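PDB 3MAL: stromal cell-derived factor 2-like protein from Arabidopsis thaliana, which acts in protein quality control and the unfolded protein response of the endoplasmic reticulum, in a complex with ERDJ3B and BIP1 that the immune receptor EFR requires. Local coordinates for residues T31-H36 with G168-C173; L35-V40 with Q49-F54; V40-G45 with N109-C114; V58-Y63 with H90-K95. One frame throughout, in Å; residues are numbered along the deposited sequence.

Contact 1: T31-H36 with G168-C173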
loop_
_atom_site.group_PDB
_atom_site.type_symbol
_atom_site.label_atom_id
_atom_site.label_comp_id
_atom_site.label_asym_id
_atom_site.label_seq_id
_atom_site.Cartn_x
_atom_site.Cartn_y
_atom_site.Cartn_z
ATOM N N THR A 31 9.049 7.473 9.198
ATOM C CA THR A 31 9.833 8.350 8.338
ATOM C C THR A 31 9.026 9.461 7.651
ATOM O O THR A 31 9.605 10.415 7.114
ATOM C CB THR A 31 10.512 7.548 7.215
ATOM O OG1 THR A 31 9.497 6.998 6.371
ATOM C CG2 THR A 31 11.388 6.435 7.784
ATOM N N LYS A 32 7.695 9.324 7.638
ATOM C CA LYS A 32 6.818 10.282 6.954
ATOM C C LYS A 32 6.846 10.190 5.409
ATOM O O LYS A 32 6.190 10.977 4.739
ATOM C CB LYS A 32 7.073 11.733 7.419
ATOM C CG LYS A 32 7.205 11.924 8.960
ATOM C CD LYS A 32 5.981 11.405 9.712
ATOM C CE LYS A 32 6.179 11.588 11.237
ATOM N NZ LYS A 32 5.105 10.905 12.025
ATOM N N PHE A 33 7.580 9.224 4.853
ATOM C CA PHE A 33 7.586 9.016 3.389
ATOM C C PHE A 33 6.255 8.430 2.900
ATOM O O PHE A 33 5.552 7.728 3.643
ATOM C CB PHE A 33 8.776 8.124 2.948
ATOM C CG PHE A 33 10.126 8.859 2.889
ATOM C CD1 PHE A 33 10.554 9.682 3.948
ATOM C CD2 PHE A 33 10.968 8.708 1.786
ATOM C CE1 PHE A 33 11.803 10.364 3.886
ATOM C CE2 PHE A 33 12.203 9.363 1.719
ATOM C CZ PHE A 33 12.623 10.202 2.784
ATOM N N ARG A 34 5.907 8.714 1.647
ATOM C CA ARG A 34 4.639 8.252 1.103
ATOM C C ARG A 34 4.793 7.024 0.188
ATOM O O ARG A 34 5.692 6.954 -0.646
ATOM C CB ARG A 34 3.933 9.368 0.322
ATOM C CG ARG A 34 3.309 10.424 1.153
ATOM C CD ARG A 34 4.302 11.551 1.390
ATOM N NE ARG A 34 3.630 12.821 1.623
ATOM C CZ ARG A 34 3.633 13.447 2.788
ATOM N NH1 ARG A 34 4.310 12.925 3.805
ATOM N NH2 ARG A 34 2.990 14.596 2.932
ATOM N N LEU A 35 3.879 6.070 0.333
ATOM C CA LEU A 35 3.819 4.940 -0.587
ATOM C C LEU A 35 3.665 5.452 -2.027
ATOM O O LEU A 35 2.766 6.242 -2.326
ATOM C CB LEU A 35 2.675 3.987 -0.175
ATOM C CG LEU A 35 2.599 2.630 -0.902
ATOM C CD1 LEU A 35 3.794 1.732 -0.496
ATOM C CD2 LEU A 35 1.237 1.937 -0.658
ATOM N N HIS A 36 4.543 4.985 -2.918
ATOM C CA HIS A 36 4.732 5.585 -4.214
ATOM C C HIS A 36 5.060 4.533 -5.289
ATOM O O HIS A 36 5.717 3.510 -5.026
ATOM C CB HIS A 36 5.862 6.630 -4.079
ATOM C CG HIS A 36 6.387 7.186 -5.372
ATOM N ND1 HIS A 36 7.419 6.598 -6.064
ATOM C CD2 HIS A 36 6.109 8.341 -6.025
ATOM C CE1 HIS A 36 7.703 7.327 -7.130
ATOM N NE2 HIS A 36 6.926 8.394 -7.123
ATOM N N GLY A 168 17.284 8.780 -3.052
ATOM C CA GLY A 168 16.590 9.501 -1.980
ATOM C C GLY A 168 15.228 8.885 -1.633
ATOM O O GLY A 168 14.655 9.212 -0.594
ATOM N N GLN A 169 14.702 8.020 -2.498
ATOM C CA GLN A 169 13.466 7.262 -2.202
ATOM C C GLN A 169 13.808 6.015 -1.369
ATOM O O GLN A 169 14.896 5.460 -1.512
ATOM C CB GLN A 169 12.736 6.861 -3.478
ATOM C CG GLN A 169 12.098 8.063 -4.210
ATOM C CD GLN A 169 11.543 7.712 -5.598
ATOM O OE1 GLN A 169 10.922 6.654 -5.797
ATOM N NE2 GLN A 169 11.738 8.632 -6.567
ATOM N N GLN A 170 12.896 5.603 -0.488
ATOM C CA GLN A 170 13.161 4.485 0.435
ATOM C C GLN A 170 12.685 3.163 -0.158
ATOM O O GLN A 170 11.692 3.122 -0.912
ATOM C CB GLN A 170 12.454 4.697 1.795
ATOM C CG GLN A 170 12.983 5.866 2.566
ATOM C CD GLN A 170 12.211 6.180 3.837
ATOM O OE1 GLN A 170 11.127 5.627 4.116
ATOM N NE2 GLN A 170 12.769 7.072 4.628
ATOM N N GLU A 171 13.385 2.088 0.204
ATOM C CA GLU A 171 12.880 0.734 -0.027
ATOM C C GLU A 171 11.544 0.533 0.679
ATOM O O GLU A 171 11.367 0.932 1.838
ATOM C CB GLU A 171 13.862 -0.328 0.491
ATOM C CG GLU A 171 13.596 -1.729 -0.083
ATOM C CD GLU A 171 14.275 -2.825 0.715
ATOM O OE1 GLU A 171 14.257 -2.745 1.950
ATOM O OE2 GLU A 171 14.813 -3.766 0.109
ATOM N N VAL A 172 10.619 -0.111 -0.027
ATOM C CA VAL A 172 9.408 -0.633 0.597
ATOM C C VAL A 172 9.490 -2.152 0.473
ATOM O O VAL A 172 9.905 -2.679 -0.567
ATOM C CB VAL A 172 8.138 -0.044 -0.068
ATOM C CG1 VAL A 172 6.846 -0.733 0.457
ATOM C CG2 VAL A 172 8.101 1.466 0.180
ATOM N N CYS A 173 9.152 -2.854 1.553
ATOM C CA CYS A 173 9.250 -4.323 1.549
ATOM C C CYS A 173 8.224 -4.895 2.522
ATOM O O CYS A 173 7.436 -4.145 3.095
ATOM C CB CYS A 173 10.671 -4.762 1.916
ATOM S SG CYS A 173 11.183 -4.284 3.573
#
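Phe33 and Gln170 meet flat on flat: the ring and the side-chain amide are only 5° from parallel, with NE2 of Gln170 3.3 Å above the ring plane of Phe33, over its centre. CD of Gln170 lies over the same face, 3.5 Å from CD2 of Phe33. Gln170 reaches this far because its chain is extended beyond CG. At the ring edge, in plane, Gly168 O approaches Phe33 CE2 to 3.4 Å. Gln170 OE1 points tip to tip at Thr31 OG1, 3.1 Å away, a hydrogen bond that stays doubtful because the hydroxyl is less surely placed. Strands 34-38 and 170-175 both pair with strand 49-54 in the sheet of this MIR-type beta-trefoil; the two do not pair with each other and meet mainly through side chains, with Gln170 bonded through its backbone to Gly53 and Arg34 to Phe54. Toward the interior, Leu35 CD1 touches Val172 CG1 at 4.0 Å, the two side chains crossing at about a right angle. His36 and Gln169 also cross, amide and ring 77° apart, and Gln169 OE1 is hydrogen-bonded to Thr52 OG1 of the strand between them.

Contact 2: L35-V40 with Q49-F54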
loop_
_atom_site.group_PDB
_atom_site.type_symbol
_atom_site.label_atom_id
_atom_site.label_comp_id
_atom_site.label_asym_id
_atom_site.label_seq_id
_atom_site.Cartn_x
_atom_site.Cartn_y
_atom_site.Cartn_z
ATOM N N LEU A 35 3.879 6.070 0.333
ATOM C CA LEU A 35 3.819 4.940 -0.587
ATOM C C LEU A 35 3.665 5.452 -2.027
ATOM O O LEU A 35 2.766 6.242 -2.326
ATOM C CB LEU A 35 2.675 3.987 -0.175
ATOM C CG LEU A 35 2.599 2.630 -0.902
ATOM C CD1 LEU A 35 3.794 1.732 -0.496
ATOM C CD2 LEU A 35 1.237 1.937 -0.658
ATOM N N HIS A 36 4.543 4.985 -2.918
ATOM C CA HIS A 36 4.732 5.585 -4.214
ATOM C C HIS A 36 5.060 4.533 -5.289
ATOM O O HIS A 36 5.717 3.510 -5.026
ATOM C CB HIS A 36 5.862 6.630 -4.079
ATOM C CG HIS A 36 6.387 7.186 -5.372
ATOM N ND1 HIS A 36 7.419 6.598 -6.064
ATOM C CD2 HIS A 36 6.109 8.341 -6.025
ATOM C CE1 HIS A 36 7.703 7.327 -7.130
ATOM N NE2 HIS A 36 6.926 8.394 -7.123
ATOM N N SER A 37 4.572 4.770 -6.505
ATOM C CA SER A 37 4.966 3.921 -7.641
ATOM C C SER A 37 5.186 4.774 -8.870
ATOM O O SER A 37 5.045 5.999 -8.824
ATOM C CB SER A 37 3.972 2.757 -7.885
ATOM O OG SER A 37 4.563 1.723 -8.677
ATOM N N HIS A 38 5.531 4.130 -9.973
ATOM C CA HIS A 38 5.949 4.843 -11.167
ATOM C C HIS A 38 6.184 3.797 -12.243
ATOM O O HIS A 38 6.199 2.614 -11.942
ATOM C CB HIS A 38 7.215 5.682 -10.908
ATOM C CG HIS A 38 8.277 5.010 -10.067
ATOM N ND1 HIS A 38 9.276 5.726 -9.438
ATOM C CD2 HIS A 38 8.496 3.712 -9.755
ATOM C CE1 HIS A 38 10.077 4.892 -8.798
ATOM N NE2 HIS A 38 9.631 3.664 -8.980
ATOM N N ASP A 39 6.424 4.247 -13.473
ATOM C CA ASP A 39 6.514 3.369 -14.632
ATOM C C ASP A 39 7.927 2.771 -14.853
ATOM O O ASP A 39 8.493 2.904 -15.937
ATOM C CB ASP A 39 6.045 4.146 -15.889
ATOM C CG ASP A 39 5.895 3.264 -17.106
ATOM O OD1 ASP A 39 5.855 2.022 -16.952
ATOM O OD2 ASP A 39 5.819 3.810 -18.247
ATOM N N VAL A 40 8.493 2.102 -13.841
ATOM C CA VAL A 40 9.851 1.507 -13.942
ATOM C C VAL A 40 9.950 0.257 -13.082
ATOM O O VAL A 40 9.515 0.252 -11.942
ATOM C CB VAL A 40 10.989 2.545 -13.595
ATOM C CG1 VAL A 40 10.875 3.090 -12.221
ATOM C CG2 VAL A 40 12.388 2.025 -13.780
ATOM N N GLN A 49 6.906 -3.885 -11.724
ATOM C CA GLN A 49 6.967 -2.436 -11.450
ATOM C C GLN A 49 7.311 -2.194 -9.992
ATOM O O GLN A 49 6.707 -2.809 -9.085
ATOM C CB GLN A 49 5.621 -1.789 -11.778
ATOM C CG GLN A 49 5.577 -0.242 -11.639
ATOM C CD GLN A 49 4.232 0.332 -12.068
ATOM O OE1 GLN A 49 3.449 0.815 -11.234
ATOM N NE2 GLN A 49 3.944 0.262 -13.369
ATOM N N SER A 50 8.254 -1.283 -9.753
ATOM C CA SER A 50 8.763 -1.027 -8.415
ATOM C C SER A 50 7.878 -0.073 -7.611
ATOM O O SER A 50 7.058 0.678 -8.158
ATOM C CB SER A 50 10.190 -0.485 -8.489
ATOM O OG SER A 50 10.196 0.774 -9.151
ATOM N N VAL A 51 8.009 -0.186 -6.298
ATOM C CA VAL A 51 7.244 0.598 -5.321
ATOM C C VAL A 51 8.298 1.142 -4.333
ATOM O O VAL A 51 9.232 0.431 -3.978
ATOM C CB VAL A 51 6.190 -0.302 -4.604
ATOM C CG1 VAL A 51 5.618 0.400 -3.352
ATOM C CG2 VAL A 51 5.075 -0.701 -5.563
ATOM N N THR A 52 8.154 2.400 -3.916
ATOM C CA THR A 52 9.111 3.055 -3.019
ATOM C C THR A 52 8.412 3.948 -2.012
ATOM O O THR A 52 7.184 4.161 -2.085
ATOM C CB THR A 52 10.118 3.967 -3.791
ATOM O OG1 THR A 52 9.435 5.126 -4.296
ATOM C CG2 THR A 52 10.808 3.215 -4.931
ATOM N N GLY A 53 9.194 4.454 -1.060
ATOM C CA GLY A 53 8.778 5.545 -0.200
ATOM C C GLY A 53 9.246 6.867 -0.784
ATOM O O GLY A 53 10.413 7.032 -1.075
ATOM N N PHE A 54 8.320 7.802 -0.963
ATOM C CA PHE A 54 8.591 9.092 -1.617
ATOM C C PHE A 54 8.377 10.285 -0.641
ATOM O O PHE A 54 7.313 10.428 -0.054
ATOM C CB PHE A 54 7.656 9.223 -2.829
ATOM C CG PHE A 54 7.980 10.363 -3.726
ATOM C CD1 PHE A 54 8.900 10.198 -4.768
ATOM C CD2 PHE A 54 7.365 11.604 -3.550
ATOM C CE1 PHE A 54 9.203 11.263 -5.613
ATOM C CE2 PHE A 54 7.664 12.680 -4.398
ATOM C CZ PHE A 54 8.580 12.513 -5.424
HETATM O O HOH W 1 5.986 -0.532 -15.196
#
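His36 lays one face of its ring against Phe54 in an offset stack, centroids 4.5 Å apart and planes at 14°. CD1 of Phe54 sits toward the rim of the imidazole, and CG of His36 is anti to its backbone N (chi1 169°), which carries the ring to that side. Thr52 runs alongside His36, pointing the same way, and its OG1 accepts from His36 ND1 at 3.1 Å, although the hydroxyl is tilted 31° out of the ring plane. Stack and bond together hold the imidazole by its face and by ND1. The backbones of His36 and Thr52 form an antiparallel hydrogen-bonded pair. His38 points its ring edge at Ser50 instead: NE2 of His38 donates to Ser50 OG at 2.9 Å, nearly in the ring plane. Val40 CG1 rests over one face of the His38 ring, toward its rim. Ser50 in turn grips Val40 O twice, through N at 3.0 Å and through OG at 2.9 Å, the latter from above the carbonyl plane. Ser37 OG lies 2.8 Å from Ser50 O and 2.9 Å from Gln49 OE1; its one proton can serve either. A water joins Asp39 OD1 to Gln49 NE2. Leu35 CD1 packs on Val51 CG1. This hairpin, whose first strand turns a corner at the inverse gamma turn on Asp39, is bordered through strand 49-54 by strands 110-115 and 170-175, while Leu35 bonds back to Leu26 of strand 23-28.

Contact 3: V40-G45 with N109-C114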
loop_
_atom_site.group_PDB
_atom_site.type_symbol
_atom_site.label_atom_id
_atom_site.label_comp_id
_atom_site.label_asym_id
_atom_site.label_seq_id
_atom_site.Cartn_x
_atom_site.Cartn_y
_atom_site.Cartn_z
ATOM N N VAL A 40 8.493 2.102 -13.841
ATOM C CA VAL A 40 9.851 1.507 -13.942
ATOM C C VAL A 40 9.950 0.257 -13.082
ATOM O O VAL A 40 9.515 0.252 -11.942
ATOM C CB VAL A 40 10.989 2.545 -13.595
ATOM C CG1 VAL A 40 10.875 3.090 -12.221
ATOM C CG2 VAL A 40 12.388 2.025 -13.780
ATOM N N PRO A 41 10.478 -0.832 -13.638
ATOM C CA PRO A 41 10.552 -2.098 -12.907
ATOM C C PRO A 41 11.754 -2.261 -12.014
ATOM O O PRO A 41 12.731 -1.558 -12.145
ATOM C CB PRO A 41 10.700 -3.128 -14.010
ATOM C CG PRO A 41 11.362 -2.401 -15.149
ATOM C CD PRO A 41 10.954 -0.945 -15.026
ATOM N N TYR A 42 11.683 -3.220 -11.104
ATOM C CA TYR A 42 12.849 -3.674 -10.404
ATOM C C TYR A 42 13.736 -4.389 -11.418
ATOM O O TYR A 42 13.235 -5.013 -12.369
ATOM C CB TYR A 42 12.456 -4.697 -9.330
ATOM C CG TYR A 42 11.730 -4.123 -8.150
ATOM C CD1 TYR A 42 12.363 -3.228 -7.295
ATOM C CD2 TYR A 42 10.429 -4.515 -7.853
ATOM C CE1 TYR A 42 11.705 -2.707 -6.180
ATOM C CE2 TYR A 42 9.759 -4.005 -6.724
ATOM C CZ TYR A 42 10.409 -3.101 -5.895
ATOM O OH TYR A 42 9.753 -2.580 -4.790
ATOM N N GLY A 43 15.041 -4.329 -11.172
ATOM C CA GLY A 43 16.002 -5.094 -11.943
ATOM C C GLY A 43 16.039 -6.566 -11.600
ATOM O O GLY A 43 16.214 -7.400 -12.464
ATOM N N SER A 44 15.876 -6.925 -10.348
ATOM C CA SER A 44 15.898 -8.343 -10.036
ATOM C C SER A 44 14.602 -8.775 -9.318
ATOM O O SER A 44 13.534 -8.245 -9.628
ATOM C CB SER A 44 17.177 -8.694 -9.277
ATOM O OG SER A 44 17.169 -8.127 -7.978
ATOM N N GLY A 45 14.651 -9.739 -8.400
ATOM C CA GLY A 45 13.425 -10.272 -7.846
ATOM C C GLY A 45 12.466 -10.643 -8.973
ATOM O O GLY A 45 12.810 -11.430 -9.873
ATOM N N ASN A 109 14.279 -8.553 2.078
ATOM C CA ASN A 109 13.001 -8.949 2.677
ATOM C C ASN A 109 12.001 -9.204 1.548
ATOM O O ASN A 109 12.411 -9.379 0.400
ATOM C CB ASN A 109 12.518 -7.881 3.676
ATOM C CG ASN A 109 13.367 -7.859 4.947
ATOM O OD1 ASN A 109 13.431 -8.853 5.671
ATOM N ND2 ASN A 109 14.036 -6.746 5.201
ATOM N N LEU A 110 10.706 -9.272 1.841
ATOM C CA LEU A 110 9.748 -9.646 0.798
ATOM C C LEU A 110 9.639 -8.485 -0.175
ATOM O O LEU A 110 9.399 -7.360 0.241
ATOM C CB LEU A 110 8.375 -9.901 1.433
ATOM C CG LEU A 110 7.791 -11.273 1.842
ATOM C CD1 LEU A 110 8.622 -12.533 1.499
ATOM C CD2 LEU A 110 7.234 -11.251 3.292
ATOM N N GLU A 111 9.786 -8.750 -1.468
ATOM C CA GLU A 111 9.546 -7.698 -2.451
ATOM C C GLU A 111 8.088 -7.212 -2.460
ATOM O O GLU A 111 7.119 -8.011 -2.499
ATOM C CB GLU A 111 9.904 -8.175 -3.842
ATOM C CG GLU A 111 10.038 -7.060 -4.871
ATOM C CD GLU A 111 10.020 -7.618 -6.270
ATOM O OE1 GLU A 111 8.910 -7.847 -6.806
ATOM O OE2 GLU A 111 11.113 -7.854 -6.809
ATOM N N VAL A 112 7.950 -5.892 -2.460
ATOM C CA VAL A 112 6.668 -5.257 -2.691
ATOM C C VAL A 112 6.671 -4.569 -4.051
ATOM O O VAL A 112 7.506 -3.679 -4.302
ATOM C CB VAL A 112 6.314 -4.260 -1.530
ATOM C CG1 VAL A 112 5.019 -3.530 -1.828
ATOM C CG2 VAL A 112 6.147 -5.033 -0.238
ATOM N N SER A 113 5.748 -4.994 -4.925
ATOM C CA SER A 113 5.695 -4.491 -6.299
ATOM C C SER A 113 4.321 -3.956 -6.693
ATOM O O SER A 113 3.357 -3.967 -5.895
ATOM C CB SER A 113 6.106 -5.601 -7.298
ATOM O OG SER A 113 5.126 -6.636 -7.356
ATOM N N CYS A 114 4.248 -3.457 -7.925
ATOM C CA CYS A 114 2.977 -3.144 -8.570
ATOM C C CYS A 114 2.750 -4.144 -9.711
ATOM O O CYS A 114 3.607 -4.305 -10.590
ATOM C CB CYS A 114 2.945 -1.682 -9.076
ATOM S SG CYS A 114 1.986 -0.589 -7.956
HETATM O O HOH W 2 10.515 -4.402 -2.498
#
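The loop between strands 40-41 and 49-54, within the first MIR repeat, hangs Tyr42 over strand 110-115 of the beta-trefoil, where its ring meets Glu111, Val112 and Ser113. CG of Tyr42 is anti to the carbonyl carbon (chi1 -71°), beside the backbone N. At the far end of the ring, Tyr42 OH donates to Val112 O at 2.5 Å. That short bond meets the carbonyl at a C=O...donor angle of 160°, and Val112 O lies in the plane of the ring, at its edge. A water closes a second link: it donates to Tyr42 OH at 3.0 Å and accepts from Val112 N at 3.0 Å, so both polar backbone groups of one residue are tied to one phenol. Tyr42 and Glu111 slide past each other in opposite directions, ring and carboxylate planes 25° apart, with Glu111 CD 3.5 Å from Tyr42 CD2 and Glu111 CG 3.6 Å from Tyr42 CE2. Gly45 CA, further along the loop, comes to 3.5 Å from Glu111 OE2. Ser113 adds its CB near the ring edge, while its OG is bonded to Gln48. Glu111 OE1 is hydrogen-bonded to Ser46 OG, and Tyr42 OH also receives a weak bond from Val51 N. The chemistry implies a buried phenol whose hydroxyl is used as donor and acceptor at once, and a buried carboxylate with a partner, Ser46, in the same loop.

Contact 4: V58-Y63 with H90-K95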
loop_
_atom_site.group_PDB
_atom_site.type_symbol
_atom_site.label_atom_id
_atom_site.label_comp_id
_atom_site.label_asym_id
_atom_site.label_seq_id
_atom_site.Cartn_x
_atom_site.Cartn_y
_atom_site.Cartn_z
ATOM N N VAL A 58 3.945 17.042 -3.241
ATOM C CA VAL A 58 3.214 17.040 -4.504
ATOM C C VAL A 58 3.719 16.026 -5.526
ATOM O O VAL A 58 4.801 16.138 -6.090
ATOM C CB VAL A 58 2.745 18.471 -5.022
ATOM C CG1 VAL A 58 3.201 19.611 -4.122
ATOM C CG2 VAL A 58 2.931 18.708 -6.544
ATOM N N ASP A 59 2.890 15.005 -5.717
ATOM C CA ASP A 59 3.279 13.806 -6.435
ATOM C C ASP A 59 2.030 12.975 -6.717
ATOM O O ASP A 59 1.515 12.312 -5.820
ATOM C CB ASP A 59 4.270 12.996 -5.585
ATOM C CG ASP A 59 4.787 11.798 -6.321
ATOM O OD1 ASP A 59 4.617 10.669 -5.819
ATOM O OD2 ASP A 59 5.343 11.997 -7.413
ATOM N N SER A 60 1.524 13.027 -7.953
ATOM C CA SER A 60 0.308 12.265 -8.317
ATOM C C SER A 60 0.588 10.764 -8.207
ATOM O O SER A 60 -0.316 9.975 -7.936
ATOM C CB SER A 60 -0.171 12.624 -9.730
ATOM O OG SER A 60 0.872 12.460 -10.662
ATOM N N ASN A 61 1.865 10.394 -8.369
ATOM C CA ASN A 61 2.332 9.014 -8.208
ATOM C C ASN A 61 2.231 8.454 -6.784
ATOM O O ASN A 61 2.514 7.255 -6.570
ATOM C CB ASN A 61 3.781 8.870 -8.716
ATOM C CG ASN A 61 3.864 8.743 -10.222
ATOM O OD1 ASN A 61 2.906 8.314 -10.865
ATOM N ND2 ASN A 61 5.008 9.116 -10.799
ATOM N N SER A 62 1.804 9.291 -5.832
ATOM C CA SER A 62 1.539 8.826 -4.469
ATOM C C SER A 62 0.095 8.432 -4.179
ATOM O O SER A 62 -0.218 8.039 -3.042
ATOM C CB SER A 62 1.987 9.876 -3.446
ATOM O OG SER A 62 3.392 9.995 -3.458
ATOM N N TYR A 63 -0.790 8.557 -5.176
ATOM C CA TYR A 63 -2.204 8.238 -4.964
ATOM C C TYR A 63 -2.549 6.795 -5.295
ATOM O O TYR A 63 -2.057 6.236 -6.290
ATOM C CB TYR A 63 -3.114 9.189 -5.738
ATOM C CG TYR A 63 -3.405 10.458 -4.980
ATOM C CD1 TYR A 63 -2.895 11.695 -5.406
ATOM C CD2 TYR A 63 -4.182 10.420 -3.821
ATOM C CE1 TYR A 63 -3.177 12.873 -4.677
ATOM C CE2 TYR A 63 -4.454 11.570 -3.095
ATOM C CZ TYR A 63 -3.939 12.781 -3.520
ATOM O OH TYR A 63 -4.233 13.888 -2.771
ATOM N N HIS A 90 -2.811 1.698 -7.881
ATOM C CA HIS A 90 -2.057 2.910 -8.175
ATOM C C HIS A 90 -2.821 3.707 -9.226
ATOM O O HIS A 90 -3.137 3.184 -10.300
ATOM C CB HIS A 90 -0.658 2.528 -8.698
ATOM C CG HIS A 90 0.310 3.670 -8.756
ATOM N ND1 HIS A 90 0.922 4.064 -9.932
ATOM C CD2 HIS A 90 0.798 4.483 -7.787
ATOM C CE1 HIS A 90 1.733 5.078 -9.685
ATOM N NE2 HIS A 90 1.671 5.359 -8.394
ATOM N N MET A 91 -3.122 4.968 -8.923
ATOM C CA MET A 91 -3.977 5.755 -9.804
ATOM C C MET A 91 -3.334 6.003 -11.162
ATOM O O MET A 91 -4.006 5.927 -12.194
ATOM C CB MET A 91 -4.348 7.092 -9.176
ATOM C CG MET A 91 -5.529 7.059 -8.222
ATOM S SD MET A 91 -6.065 8.751 -7.807
ATOM C CE MET A 91 -6.966 9.236 -9.258
ATOM N N LYS A 92 -2.047 6.297 -11.154
ATOM C CA LYS A 92 -1.358 6.724 -12.367
ATOM C C LYS A 92 -1.087 5.588 -13.336
ATOM O O LYS A 92 -1.179 5.797 -14.543
ATOM C CB LYS A 92 -0.047 7.462 -12.013
ATOM C CG LYS A 92 -0.264 8.871 -11.444
ATOM C CD LYS A 92 -0.559 9.869 -12.529
ATOM C CE LYS A 92 0.647 10.088 -13.422
ATOM N NZ LYS A 92 1.799 10.516 -12.635
ATOM N N THR A 93 -0.769 4.391 -12.827
ATOM C CA THR A 93 -0.425 3.245 -13.687
ATOM C C THR A 93 -1.486 2.145 -13.735
ATOM O O THR A 93 -1.404 1.254 -14.580
ATOM C CB THR A 93 0.938 2.571 -13.314
ATOM O OG1 THR A 93 0.835 1.983 -12.014
ATOM C CG2 THR A 93 2.099 3.567 -13.338
ATOM N N ARG A 94 -2.467 2.187 -12.836
ATOM C CA ARG A 94 -3.505 1.158 -12.781
ATOM C C ARG A 94 -3.033 -0.223 -12.292
ATOM O O ARG A 94 -3.805 -1.192 -12.326
ATOM C CB ARG A 94 -4.195 1.037 -14.157
ATOM C CG ARG A 94 -5.048 2.209 -14.471
ATOM C CD ARG A 94 -6.437 1.798 -14.019
ATOM N NE ARG A 94 -7.016 2.775 -13.146
ATOM C CZ ARG A 94 -8.160 2.621 -12.498
ATOM N NH1 ARG A 94 -8.866 1.494 -12.602
ATOM N NH2 ARG A 94 -8.579 3.606 -11.735
ATOM N N LYS A 95 -1.788 -0.322 -11.822
ATOM C CA LYS A 95 -1.274 -1.599 -11.285
ATOM C C LYS A 95 -1.622 -1.748 -9.795
ATOM O O LYS A 95 -1.901 -0.751 -9.117
ATOM C CB LYS A 95 0.245 -1.764 -11.539
ATOM C CG LYS A 95 0.662 -1.684 -13.039
ATOM C CD LYS A 95 1.956 -2.504 -13.260
ATOM C CE LYS A 95 2.382 -2.638 -14.741
ATOM N NZ LYS A 95 1.230 -2.836 -15.665
HETATM O O HOH W 3 -0.860 7.236 -8.628
#
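Lys92 NZ is gripped by two oxygens of the facing loop, Ser60 OG at 2.9 Å and Asn61 OD1 at 3.0 Å. It gets there by curling: the chain bends at chi2, chi3 and chi4, so that the ammonium turns back over Asn61 and stands well above the plane of its side-chain carbonyl. One step inward, His90 NE2 donates to Asn61 O at 2.8 Å, the acceptor lying in the ring plane and the N-H...O angle being 155°. On the other side of the imidazole, His90 ND1 is hydrogen-bonded to Thr93 OG1 at 2.9 Å, and the two bonds fix the ring's rotation. Segment 58-63, with its 3-10 turn at 60-62, leads into strand 64-67, and segment 90-95 starts at the end of strand 85-90; these two strands are antiparallel neighbours in the barrel of the trefoil. The loops also meet through backbone, Met91 N donating to Tyr63 O at 3.1 Å in an almost straight bond. A water, which lies over one face of the His90 ring, toward its rim, donates to Tyr63 O at 2.8 Å and to Ser60 O, and accepts from Lys92 N. Met91 SD packs on Tyr63 CB at 3.6 Å and makes an oblique Met-aromatic contact with the ring. Tyr63 OH bonds to Glu188 O, and Trp64 meets the His90 ring.

In the fold
Contacts 2 and 3 are the more buried pair, contact 1 is partly buried, and contact 4 lies at the surface. Strand 49-54 is the common neighbour: it forms half of contact 2 and is sheet partner to strands 110-115 and 170-175 of contacts 3 and 1. Thr52 joins contacts 1 and 2 through Gln169, and Gln49 joins contact 2 to contact 4 through Thr93. Contact 2 combines strand pairing with a ring stack and histidine bonds, contact 1 stacks an amide on a ring, and contact 3 centres on one buried phenol beside a carboxylate. At the surface, contact 4 links two loops that connect the barrel with the other sheet, through a lysine, a histidine and water-bridged carbonyls.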